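Local coordinates for protein similar to hydroxylamine oxidoreductase (Kuenenia stuttgartiensis, PDB 6H5L) that probably acts as an oxidoreductase, a multihaem c-type cytochrome subunit of a reductase complex in which electrons probably pass from haem to haem, at residues D94-S98 with G99-P103; A220-G223 with R224-E227; G250-Y253 with E254-E258; T263-L266 with V267-R270. One frame throughout, in Å; residues are numbered along the deposited sequence.

Contact 1. Residues D94-S98 with G99-P103; sequences DWRSS and GHKHP. With HEC (heme c), chain E.
Lys-101 reaches Trp-95 because each side chain sets CG opposite its own backbone N (chi1 169° and 171°), and the lysine then turns once at chi2 (76°) before running straight out to NZ. This brings Lys-101 CD over one face of the indole, 4.1 Å from the centroid of the six-membered ring of Trp-95, in a CH-pi contact where chain and ring cross at about a right angle. Trp-95 NE1 is bound elsewhere, to Val-127 O. The lysine runs beside Arg-96, with Lys-101 NZ 4.1 Å from Arg-96 NH2. The two cations share an anion: Glu-122 of the partner cytochrome chain makes a salt bridge with the arginine, which is also bridged to Glu-85 through NH1, and a long, weak ion pair with the lysine. An alanine here is likely to uncover that part of the indole face and cost Glu-122 its weak second cation. Where helix 89-97 runs out, the bend has the pattern of an ST turn, though a weak one: His-100 N donates to Ser-98 OG, while Ser-98 O takes equally weak bonds from the N atoms of Lys-101 and His-102. Ser-98 OG itself donates to Trp-95 O at 2.7 Å, tying the turn back to the helix. A water gives a hydrogen to Ser-98 OG (2.7 Å) and accepts one from His-100 ND1 (3.1 Å), which, with the iron on NE2, probably steadies the imidazole. His-100 NE2 binds the haem iron at 2.0 Å, and His-153, from a CxxCH motif, completes the bis-histidine coordination.

Contact 2. Residues A220-G223 with R224-E227; sequences AVEG and RQPE. With HEC (heme c), chain G.
Arg-224 lies beside Ala-220 and binds the haem with one end of its guanidinium. NH1 of Arg-224 donates to propionate oxygen O2D at 2.8 Å, a fairly straight bond (151° at the hydrogen) with the acceptor at the edge of the guanidinium, near its plane. Ala-220 meets the group in two ways: its carbonyl oxygen stands 3.5 Å above one face, toward the rim, and Ala-220 CB lies 3.6 Å from Arg-224 NH2. The bend at chi3 (-85°) brings NH1 to the propionate, and Arg-224 NE is held in addition by Phe-262 O, so the plane is fixed from more than one edge. Behind this shell is the C-terminal part of helix 220-224, where the backbone bonds are weak. Arg-224 N divides between Ala-220 O and Val-221 O, and Gln-225 N between Val-221 O and Glu-222 O. The Gln-225 side chain, extended beyond CG, brings its amide beside Glu-222, NE2 lying 3.9 Å from Glu-222 CG. A water accepts from Gln-225 NE2 at 3.0 Å and returns a weak bond to Glu-222 O. The Glu-222 carboxylate is itself bound by Thr-214 and by Arg-276 of the second subunit. Ala-220 N, at the start of the helix, donates to O1A of a different haem. A helix of little more than one turn thus joins propionates of two haems, one by a backbone N-H and one by an arginine, within a multihaem cytochrome core.

Contact 3. Residues G250-Y253 with E254-E258; sequences GKIY and EKEEE
An i to i+3 salt bridge, Lys-251 to Glu-254, marks one side of the last turns of helix 248-256. Lys-251 NZ lies 2.6 Å from Glu-254 OE1 and meets it almost along the C-O bond. The lysine gets there by curling at chi2 (-59°) and again at chi3, whereas the glutamate is extended beyond CG and crosses it at a slant. Beneath the pair, Glu-254 N donates to Gly-250 O at 2.9 Å, an ordinary helical bond, and the glutamate's CG rests against the same carbonyl oxygen. Two residues on, Glu-256 N still reaches Ile-252 O, though weakly, and also bonds to Tyr-253 O; a 3-10 segment follows at 257-258. On another side Ile-252 and Glu-256 run alongside one another, CG2 of Ile-252 lying 3.6 Å from OE2 of Glu-256. That carboxylate forms a salt bridge with Arg-276, and the isoleucine also touches a haem. On the next side Tyr-253 CE1 lies 3.9 Å from Glu-257 CB, with ring and carboxylate planes almost parallel (4° apart). Lys-255 of the second subunit binds both Glu-257 OE1 and Tyr-253 OH, and Lys-255 of this chain makes the same bonds to the third. Tyr-253 OH also bonds Glu-227 of its own chain. Within the chain, the Tyr-253 side chain packs on Gln-225 and Pro-226, just past helix 220-224, and stands edge-to-face with the Tyr-260 ring.

Contact 4. Residues T263-L266 with V267-R270; sequences TKPL and VEVR. With HEC (heme c), chain G.
Two successive i to i+3 bonds, Glu-268 N to Pro-265 O at 2.9 Å and Val-269 N to Leu-266 O at 3.1 Å, wind residues 265-269 into a short 3-10 turn. The turn forms part of a haem-propionate binding site: Leu-266 N donates to propionate oxygen O2D at 3.0 Å. The leucine side chain follows its own backbone to the carboxylate, CG being set opposite the carbonyl carbon (chi1 -66°) and CD1 lying 3.7 Å from O1D of the haem. A glycine here would probably leave the propionate without its aliphatic cover and open a gap beside CGD. The leucine also touches Tyr-275, Met-285 and Phe-292. On the outer side, Pro-265 and Glu-268 run alongside each other, CG of one 3.7 Å from CG of the other, and the glutamate carries on to a salt bridge with Lys-165 of the partner cytochrome chain. The like charges of Lys-264 NZ and Arg-270 NH1 come close together at the edge of the guanidinium, but each residue has a counter-ion: Asp-274 forms a salt bridge with the lysine and Glu-273 with the arginine, which probably balances the pair. Across the exit of the turn, one water donates to two carbonyls, lying 2.9 Å from Leu-266 O and 2.9 Å from Val-269 O.

In the fold
Contact 2 is the buried one; contacts 1, 3 and 4 are partly buried, and all four reach another chain, contact 2 through Glu-222. Contacts 2 and 4 serve the same haem, whose propionate takes a side-chain donor from 224-227 and a backbone donor from 263-266; their centres are about 12 Å apart. Contact 1 instead supplies an iron ligand to the neighbouring haem, which also receives a backbone bond from the start of contact 2. Contact 3 belongs to a helix and relies on charge pairs, some within the chain and some to other copies; it touches contact 2 through Tyr-253 OH and Glu-227 OE2, 2.5 Å apart, a probable hydrogen bond.

Contact 1. Residues D94-S98 with G99-P103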
# COMPACT_ATOMS: atom_id res chain seq x y z
N ASP A 94 -3.87 -18.02 -24.76
CA ASP A 94 -4.80 -18.77 -23.92
C ASP A 94 -4.09 -19.91 -23.20
O ASP A 94 -4.24 -20.08 -21.99
CB ASP A 94 -5.95 -19.31 -24.76
CG ASP A 94 -6.94 -18.24 -25.17
OD1 ASP A 94 -6.62 -17.04 -24.97
OD2 ASP A 94 -8.02 -18.59 -25.67
N TRP A 95 -3.30 -20.70 -23.94
CA TRP A 95 -2.68 -21.89 -23.37
C TRP A 95 -1.66 -21.53 -22.30
O TRP A 95 -1.59 -22.19 -21.26
CB TRP A 95 -2.05 -22.73 -24.48
CG TRP A 95 -1.20 -23.86 -23.97
CD1 TRP A 95 -1.64 -25.04 -23.44
CD2 TRP A 95 0.23 -23.91 -23.94
NE1 TRP A 95 -0.57 -25.82 -23.08
CE2 TRP A 95 0.59 -25.16 -23.38
CE3 TRP A 95 1.24 -23.03 -24.34
CZ2 TRP A 95 1.92 -25.54 -23.21
CZ3 TRP A 95 2.56 -23.41 -24.16
CH2 TRP A 95 2.88 -24.66 -23.60
N ARG A 96 -0.86 -20.49 -22.54
CA ARG A 96 0.12 -20.05 -21.55
C ARG A 96 -0.55 -19.58 -20.26
O ARG A 96 0.06 -19.65 -19.19
CB ARG A 96 0.99 -18.93 -22.12
CG ARG A 96 1.90 -19.36 -23.25
CD ARG A 96 3.04 -18.37 -23.43
NE ARG A 96 4.34 -19.00 -23.25
CZ ARG A 96 5.11 -19.43 -24.24
NH1 ARG A 96 4.70 -19.30 -25.50
NH2 ARG A 96 6.28 -19.99 -23.99
N SER A 97 -1.80 -19.12 -20.34
CA SER A 97 -2.52 -18.61 -19.19
C SER A 97 -3.38 -19.68 -18.51
O SER A 97 -3.99 -19.39 -17.47
CB SER A 97 -3.40 -17.43 -19.61
OG SER A 97 -4.01 -16.80 -18.50
N SER A 98 -3.45 -20.88 -19.06
CA SER A 98 -4.34 -21.92 -18.55
C SER A 98 -3.65 -22.74 -17.46
O SER A 98 -2.43 -22.68 -17.26
CB SER A 98 -4.80 -22.83 -19.68
OG SER A 98 -3.71 -23.56 -20.21
N GLY A 99 -4.46 -23.52 -16.74
CA GLY A 99 -3.93 -24.44 -15.76
C GLY A 99 -3.14 -25.59 -16.37
O GLY A 99 -2.41 -26.28 -15.65
N HIS A 100 -3.28 -25.81 -17.67
CA HIS A 100 -2.50 -26.85 -18.33
C HIS A 100 -1.04 -26.44 -18.48
O HIS A 100 -0.15 -27.30 -18.45
CB HIS A 100 -3.12 -27.20 -19.68
CG HIS A 100 -4.39 -27.97 -19.58
ND1 HIS A 100 -5.61 -27.48 -20.01
CD2 HIS A 100 -4.65 -29.21 -19.08
CE1 HIS A 100 -6.55 -28.37 -19.78
NE2 HIS A 100 -5.99 -29.43 -19.23
N LYS A 101 -0.78 -25.14 -18.64
CA LYS A 101 0.60 -24.65 -18.68
C LYS A 101 1.19 -24.55 -17.28
O LYS A 101 2.38 -24.84 -17.09
CB LYS A 101 0.65 -23.29 -19.38
CG LYS A 101 1.96 -22.55 -19.25
CD LYS A 101 3.04 -23.14 -20.15
CE LYS A 101 4.31 -22.29 -20.10
NZ LYS A 101 5.34 -22.77 -21.06
N HIS A 102 0.38 -24.15 -16.30
CA HIS A 102 0.82 -23.99 -14.92
C HIS A 102 -0.04 -24.87 -14.01
O HIS A 102 -0.89 -24.37 -13.27
CB HIS A 102 0.76 -22.53 -14.49
CG HIS A 102 1.48 -21.59 -15.41
ND1 HIS A 102 2.86 -21.58 -15.52
CD2 HIS A 102 1.03 -20.64 -16.25
CE1 HIS A 102 3.22 -20.66 -16.40
NE2 HIS A 102 2.13 -20.08 -16.86
N PRO A 103 0.16 -26.19 -14.05
CA PRO A 103 -0.69 -27.11 -13.28
C PRO A 103 -0.28 -27.29 -11.82
O PRO A 103 -1.00 -27.96 -11.08
CB PRO A 103 -0.52 -28.43 -14.05
CG PRO A 103 0.88 -28.36 -14.55
CD PRO A 103 1.19 -26.91 -14.83
FE HEC E . -7.07 -30.92 -18.43
CHA HEC E . -6.63 -28.70 -15.87
CHB HEC E . -10.18 -29.58 -19.05
CHC HEC E . -7.37 -32.88 -21.24
CHD HEC E . -4.40 -32.80 -17.40
NA HEC E . -8.19 -29.40 -17.62
C1A HEC E . -7.84 -28.63 -16.53
C2A HEC E . -8.96 -27.76 -16.22
C3A HEC E . -9.93 -28.01 -17.11
C4A HEC E . -9.47 -29.05 -18.00
CMA HEC E . -11.31 -27.32 -17.16
CAA HEC E . -9.04 -26.71 -15.09
CBA HEC E . -7.96 -25.65 -15.30
CGA HEC E . -8.35 -24.37 -14.59
O1A HEC E . -9.50 -24.29 -14.09
O2A HEC E . -7.50 -23.44 -14.53
NB HEC E . -8.55 -31.25 -19.83
C1B HEC E . -9.66 -30.45 -19.99
C2B HEC E . -10.19 -30.68 -21.32
C3B HEC E . -9.42 -31.60 -21.92
C4B HEC E . -8.37 -31.97 -21.00
CMB HEC E . -11.45 -29.99 -21.90
CAB HEC E . -9.59 -32.17 -23.35
CBB HEC E . -9.26 -31.09 -24.40
NC HEC E . -6.10 -32.56 -19.16
C1C HEC E . -6.32 -33.17 -20.38
C2C HEC E . -5.18 -34.01 -20.68
C3C HEC E . -4.48 -34.13 -19.55
C4C HEC E . -4.96 -33.13 -18.62
CMC HEC E . -5.17 -35.05 -21.83
CAC HEC E . -3.22 -35.00 -19.31
CBC HEC E . -1.99 -34.37 -19.99
ND HEC E . -5.70 -30.76 -16.89
C1D HEC E . -4.70 -31.69 -16.63
C2D HEC E . -4.02 -31.32 -15.41
C3D HEC E . -4.72 -30.04 -14.93
C4D HEC E . -5.75 -29.77 -15.91
CMD HEC E . -2.85 -32.05 -14.74
CAD HEC E . -4.39 -29.21 -13.67
CBD HEC E . -5.05 -29.85 -12.44
CGD HEC E . -6.55 -29.84 -12.60
O1D HEC E . -7.13 -30.91 -12.94
O2D HEC E . -7.17 -28.77 -12.39
O HOH W 1 -4.85 -25.23 -21.95

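Contact 2. Residues A220-G223 with R224-E227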
# COMPACT_ATOMS: atom_id res chain seq x y z
N ALA A 220 -12.06 -23.49 -15.33
CA ALA A 220 -13.19 -23.90 -14.50
C ALA A 220 -13.98 -22.70 -14.00
O ALA A 220 -15.19 -22.80 -13.80
CB ALA A 220 -12.69 -24.74 -13.32
N VAL A 221 -13.31 -21.56 -13.81
CA VAL A 221 -14.01 -20.33 -13.47
C VAL A 221 -14.98 -19.95 -14.58
O VAL A 221 -16.13 -19.57 -14.32
CB VAL A 221 -13.00 -19.20 -13.19
CG1 VAL A 221 -13.72 -17.86 -13.06
CG2 VAL A 221 -12.19 -19.50 -11.94
N GLU A 222 -14.55 -20.07 -15.83
CA GLU A 222 -15.43 -19.72 -16.95
C GLU A 222 -16.53 -20.75 -17.12
O GLU A 222 -17.66 -20.41 -17.49
CB GLU A 222 -14.62 -19.59 -18.23
CG GLU A 222 -15.43 -19.10 -19.42
CD GLU A 222 -14.74 -19.36 -20.74
OE1 GLU A 222 -13.56 -18.99 -20.88
OE2 GLU A 222 -15.38 -19.96 -21.62
N GLY A 223 -16.24 -22.03 -16.86
CA GLY A 223 -17.26 -23.06 -16.98
C GLY A 223 -18.37 -22.92 -15.96
O GLY A 223 -19.50 -23.36 -16.21
N ARG A 224 -18.08 -22.31 -14.82
CA ARG A 224 -19.05 -22.17 -13.75
C ARG A 224 -19.89 -20.91 -13.85
O ARG A 224 -20.90 -20.80 -13.15
CB ARG A 224 -18.35 -22.21 -12.38
CG ARG A 224 -17.81 -23.59 -12.02
CD ARG A 224 -17.34 -23.64 -10.58
NE ARG A 224 -15.97 -23.18 -10.41
CZ ARG A 224 -14.92 -23.99 -10.29
NH1 ARG A 224 -15.09 -25.30 -10.33
NH2 ARG A 224 -13.71 -23.48 -10.13
N GLN A 225 -19.51 -19.95 -14.70
CA GLN A 225 -20.40 -18.80 -14.77
C GLN A 225 -21.52 -19.04 -15.78
O GLN A 225 -21.30 -19.73 -16.78
CB GLN A 225 -19.63 -17.54 -15.13
CG GLN A 225 -18.36 -17.77 -15.93
CD GLN A 225 -17.40 -16.60 -15.84
OE1 GLN A 225 -17.33 -15.92 -14.82
NE2 GLN A 225 -16.66 -16.36 -16.92
N PRO A 226 -22.71 -18.50 -15.52
CA PRO A 226 -23.87 -18.81 -16.37
C PRO A 226 -23.68 -18.50 -17.84
O PRO A 226 -24.30 -19.16 -18.69
CB PRO A 226 -24.98 -17.95 -15.76
CG PRO A 226 -24.59 -17.78 -14.34
CD PRO A 226 -23.09 -17.71 -14.33
N GLU A 227 -22.85 -17.51 -18.18
CA GLU A 227 -22.70 -17.11 -19.57
C GLU A 227 -22.10 -18.21 -20.44
O GLU A 227 -22.21 -18.14 -21.67
CB GLU A 227 -21.84 -15.84 -19.67
CG GLU A 227 -22.54 -14.55 -19.27
CD GLU A 227 -22.66 -14.37 -17.76
OE1 GLU A 227 -23.24 -13.35 -17.33
OE2 GLU A 227 -22.18 -15.25 -17.01
FE HEC G . -16.12 -29.70 -17.49
CHA HEC G . -15.15 -28.74 -14.34
CHB HEC G . -13.25 -31.56 -17.79
CHC HEC G . -17.29 -31.09 -20.43
CHD HEC G . -18.78 -27.59 -17.43
NA HEC G . -14.49 -30.07 -16.29
C1A HEC G . -14.30 -29.58 -15.02
C2A HEC G . -13.05 -30.10 -14.51
C3A HEC G . -12.52 -30.88 -15.45
C4A HEC G . -13.42 -30.88 -16.60
CMA HEC G . -11.19 -31.64 -15.33
CAA HEC G . -12.45 -29.81 -13.11
CBA HEC G . -11.43 -28.68 -13.19
CGA HEC G . -10.87 -28.43 -11.81
O1A HEC G . -11.51 -28.86 -10.81
O2A HEC G . -9.79 -27.80 -11.70
NB HEC G . -15.37 -31.02 -18.90
C1B HEC G . -14.23 -31.77 -18.73
C2B HEC G . -14.24 -32.82 -19.73
C3B HEC G . -15.35 -32.69 -20.47
C4B HEC G . -16.09 -31.55 -19.96
CMB HEC G . -13.14 -33.88 -19.90
CAB HEC G . -15.80 -33.58 -21.65
CBB HEC G . -16.26 -34.96 -21.14
NC HEC G . -17.73 -29.40 -18.71
C1C HEC G . -18.04 -30.09 -19.87
C2C HEC G . -19.35 -29.66 -20.31
C3C HEC G . -19.70 -28.60 -19.56
C4C HEC G . -18.73 -28.47 -18.49
CMC HEC G . -19.98 -30.07 -21.66
CAC HEC G . -20.99 -27.77 -19.72
CBC HEC G . -22.23 -28.63 -19.39
ND HEC G . -16.82 -28.32 -16.12
C1D HEC G . -18.03 -27.66 -16.27
C2D HEC G . -18.38 -27.05 -15.00
C3D HEC G . -17.24 -27.41 -14.04
C4D HEC G . -16.32 -28.20 -14.82
CMD HEC G . -19.62 -26.22 -14.68
CAD HEC G . -17.11 -27.03 -12.55
CBD HEC G . -17.38 -28.29 -11.73
CGD HEC G . -17.66 -27.96 -10.29
O1D HEC G . -18.11 -28.86 -9.54
O2D HEC G . -17.44 -26.79 -9.88
O HOH W 2 -18.24 -17.56 -19.14

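Contact 3. Residues G250-Y253 with E254-E258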
# COMPACT_ATOMS: atom_id res chain seq x y z
N GLY A 250 -30.87 -13.93 -11.94
CA GLY A 250 -29.89 -13.48 -12.91
C GLY A 250 -29.54 -12.01 -12.78
O GLY A 250 -28.38 -11.62 -12.98
N LYS A 251 -30.53 -11.17 -12.47
CA LYS A 251 -30.27 -9.75 -12.29
C LYS A 251 -29.34 -9.51 -11.10
O LYS A 251 -28.46 -8.65 -11.16
CB LYS A 251 -31.58 -8.98 -12.10
CG LYS A 251 -32.35 -8.76 -13.39
CD LYS A 251 -31.51 -7.98 -14.39
CE LYS A 251 -31.49 -8.66 -15.74
NZ LYS A 251 -30.40 -8.13 -16.61
N ILE A 252 -29.52 -10.27 -10.02
CA ILE A 252 -28.66 -10.12 -8.85
C ILE A 252 -27.26 -10.64 -9.16
O ILE A 252 -26.26 -10.05 -8.72
CB ILE A 252 -29.29 -10.83 -7.64
CG1 ILE A 252 -30.54 -10.09 -7.18
CG2 ILE A 252 -28.28 -10.95 -6.51
CD1 ILE A 252 -31.32 -10.80 -6.09
N TYR A 253 -27.16 -11.73 -9.91
CA TYR A 253 -25.85 -12.24 -10.30
C TYR A 253 -25.11 -11.24 -11.18
O TYR A 253 -23.93 -10.96 -10.97
CB TYR A 253 -25.98 -13.58 -11.01
CG TYR A 253 -24.85 -13.87 -11.99
CD1 TYR A 253 -23.56 -14.11 -11.53
CD2 TYR A 253 -25.08 -13.90 -13.36
CE1 TYR A 253 -22.53 -14.36 -12.42
CE2 TYR A 253 -24.06 -14.15 -14.25
CZ TYR A 253 -22.78 -14.39 -13.77
OH TYR A 253 -21.76 -14.64 -14.66
N GLU A 254 -25.80 -10.68 -12.18
CA GLU A 254 -25.14 -9.76 -13.10
C GLU A 254 -24.66 -8.50 -12.40
O GLU A 254 -23.64 -7.91 -12.80
CB GLU A 254 -26.08 -9.41 -14.25
CG GLU A 254 -26.23 -10.53 -15.28
CD GLU A 254 -27.58 -10.53 -15.96
OE1 GLU A 254 -28.31 -9.53 -15.85
OE2 GLU A 254 -27.91 -11.55 -16.61
N LYS A 255 -25.36 -8.06 -11.36
CA LYS A 255 -24.99 -6.84 -10.64
C LYS A 255 -24.13 -7.10 -9.42
O LYS A 255 -23.58 -6.14 -8.86
CB LYS A 255 -26.26 -6.07 -10.23
CG LYS A 255 -27.06 -5.55 -11.41
CD LYS A 255 -26.19 -4.75 -12.38
CE LYS A 255 -25.64 -3.48 -11.74
NZ LYS A 255 -24.72 -2.75 -12.65
N GLU A 256 -23.98 -8.35 -8.98
CA GLU A 256 -23.12 -8.69 -7.86
C GLU A 256 -22.03 -9.68 -8.25
O GLU A 256 -21.41 -10.28 -7.37
CB GLU A 256 -23.94 -9.25 -6.69
CG GLU A 256 -24.96 -8.30 -6.11
CD GLU A 256 -25.57 -8.83 -4.82
OE1 GLU A 256 -24.93 -9.67 -4.16
OE2 GLU A 256 -26.70 -8.42 -4.48
N GLU A 257 -21.78 -9.85 -9.55
CA GLU A 257 -20.86 -10.90 -10.00
C GLU A 257 -19.44 -10.70 -9.47
O GLU A 257 -18.70 -11.68 -9.30
CB GLU A 257 -20.84 -10.96 -11.53
CG GLU A 257 -20.95 -9.61 -12.21
CD GLU A 257 -20.64 -9.67 -13.69
OE1 GLU A 257 -19.48 -9.93 -14.05
OE2 GLU A 257 -21.57 -9.45 -14.50
N GLU A 258 -19.04 -9.45 -9.20
CA GLU A 258 -17.69 -9.21 -8.70
C GLU A 258 -17.45 -9.91 -7.37
O GLU A 258 -16.31 -10.29 -7.07
CB GLU A 258 -17.44 -7.71 -8.56
CG GLU A 258 -17.30 -6.98 -9.88
CD GLU A 258 -18.45 -6.02 -10.15
OE1 GLU A 258 -18.21 -4.80 -10.18
OE2 GLU A 258 -19.59 -6.50 -10.31

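Contact 4. Residues T263-L266 with V267-R270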
# COMPACT_ATOMS: atom_id res chain seq x y z
N THR A 263 -13.91 -19.34 -8.27
CA THR A 263 -12.75 -20.22 -8.13
C THR A 263 -13.06 -21.45 -7.29
O THR A 263 -12.30 -22.42 -7.33
CB THR A 263 -11.58 -19.46 -7.50
OG1 THR A 263 -11.90 -19.10 -6.15
CG2 THR A 263 -11.28 -18.20 -8.30
N LYS A 264 -14.15 -21.43 -6.52
CA LYS A 264 -14.51 -22.54 -5.66
C LYS A 264 -15.36 -23.55 -6.43
O LYS A 264 -16.31 -23.15 -7.11
CB LYS A 264 -15.29 -22.05 -4.44
CG LYS A 264 -14.62 -20.90 -3.70
CD LYS A 264 -15.44 -20.42 -2.51
CE LYS A 264 -15.05 -21.14 -1.23
NZ LYS A 264 -15.70 -20.52 -0.04
N PRO A 265 -15.04 -24.84 -6.36
CA PRO A 265 -15.93 -25.85 -6.94
C PRO A 265 -17.31 -25.79 -6.30
O PRO A 265 -17.50 -25.27 -5.20
CB PRO A 265 -15.22 -27.18 -6.63
CG PRO A 265 -14.23 -26.85 -5.55
CD PRO A 265 -13.82 -25.44 -5.79
N LEU A 266 -18.29 -26.33 -7.03
CA LEU A 266 -19.69 -26.17 -6.64
C LEU A 266 -19.96 -26.74 -5.26
O LEU A 266 -20.75 -26.17 -4.49
CB LEU A 266 -20.60 -26.82 -7.68
CG LEU A 266 -20.58 -26.16 -9.06
CD1 LEU A 266 -21.25 -27.06 -10.09
CD2 LEU A 266 -21.27 -24.81 -9.00
N VAL A 267 -19.32 -27.86 -4.91
CA VAL A 267 -19.57 -28.48 -3.62
C VAL A 267 -19.02 -27.64 -2.47
O VAL A 267 -19.45 -27.80 -1.33
CB VAL A 267 -18.98 -29.91 -3.59
CG1 VAL A 267 -17.47 -29.88 -3.40
CG2 VAL A 267 -19.66 -30.75 -2.51
N GLU A 268 -18.07 -26.74 -2.74
CA GLU A 268 -17.52 -25.86 -1.72
C GLU A 268 -18.22 -24.51 -1.67
O GLU A 268 -17.89 -23.69 -0.81
CB GLU A 268 -16.02 -25.65 -1.95
CG GLU A 268 -15.19 -26.92 -1.97
CD GLU A 268 -15.24 -27.67 -0.65
OE1 GLU A 268 -15.12 -28.92 -0.67
OE2 GLU A 268 -15.41 -27.02 0.41
N VAL A 269 -19.16 -24.25 -2.57
CA VAL A 269 -19.84 -22.96 -2.62
C VAL A 269 -20.80 -22.85 -1.44
O VAL A 269 -21.71 -23.66 -1.29
CB VAL A 269 -20.58 -22.78 -3.95
CG1 VAL A 269 -21.47 -21.55 -3.90
CG2 VAL A 269 -19.58 -22.67 -5.10
N ARG A 270 -20.59 -21.83 -0.61
CA ARG A 270 -21.50 -21.55 0.48
C ARG A 270 -22.69 -20.75 -0.03
O ARG A 270 -22.51 -19.64 -0.54
CB ARG A 270 -20.80 -20.78 1.59
CG ARG A 270 -19.82 -21.61 2.40
CD ARG A 270 -18.51 -20.86 2.58
NE ARG A 270 -18.72 -19.49 3.03
CZ ARG A 270 -17.82 -18.52 2.90
NH1 ARG A 270 -16.65 -18.77 2.34
NH2 ARG A 270 -18.10 -17.30 3.33
FE HEC G . -16.12 -29.70 -17.49
CHA HEC G . -15.15 -28.74 -14.34
CHB HEC G . -13.25 -31.56 -17.79
CHC HEC G . -17.29 -31.09 -20.43
CHD HEC G . -18.78 -27.59 -17.43
NA HEC G . -14.49 -30.07 -16.29
C1A HEC G . -14.30 -29.58 -15.02
C2A HEC G . -13.05 -30.10 -14.51
C3A HEC G . -12.52 -30.88 -15.45
C4A HEC G . -13.42 -30.88 -16.60
CMA HEC G . -11.19 -31.64 -15.33
CAA HEC G . -12.45 -29.81 -13.11
CBA HEC G . -11.43 -28.68 -13.19
CGA HEC G . -10.87 -28.43 -11.81
O1A HEC G . -11.51 -28.86 -10.81
O2A HEC G . -9.79 -27.80 -11.70
NB HEC G . -15.37 -31.02 -18.90
C1B HEC G . -14.23 -31.77 -18.73
C2B HEC G . -14.24 -32.82 -19.73
C3B HEC G . -15.35 -32.69 -20.47
C4B HEC G . -16.09 -31.55 -19.96
CMB HEC G . -13.14 -33.88 -19.90
CAB HEC G . -15.80 -33.58 -21.65
CBB HEC G . -16.26 -34.96 -21.14
NC HEC G . -17.73 -29.40 -18.71
C1C HEC G . -18.04 -30.09 -19.87
C2C HEC G . -19.35 -29.66 -20.31
C3C HEC G . -19.70 -28.60 -19.56
C4C HEC G . -18.73 -28.47 -18.49
CMC HEC G . -19.98 -30.07 -21.66
CAC HEC G . -20.99 -27.77 -19.72
CBC HEC G . -22.23 -28.63 -19.39
ND HEC G . -16.82 -28.32 -16.12
C1D HEC G . -18.03 -27.66 -16.27
C2D HEC G . -18.38 -27.05 -15.00
C3D HEC G . -17.24 -27.41 -14.04
C4D HEC G . -16.32 -28.20 -14.82
CMD HEC G . -19.62 -26.22 -14.68
CAD HEC G . -17.11 -27.03 -12.55
CBD HEC G . -17.38 -28.29 -11.73
CGD HEC G . -17.66 -27.96 -10.29
O1D HEC G . -18.11 -28.86 -9.54
O2D HEC G . -17.44 -26.79 -9.88
O HOH W 3 -22.68 -26.19 -2.29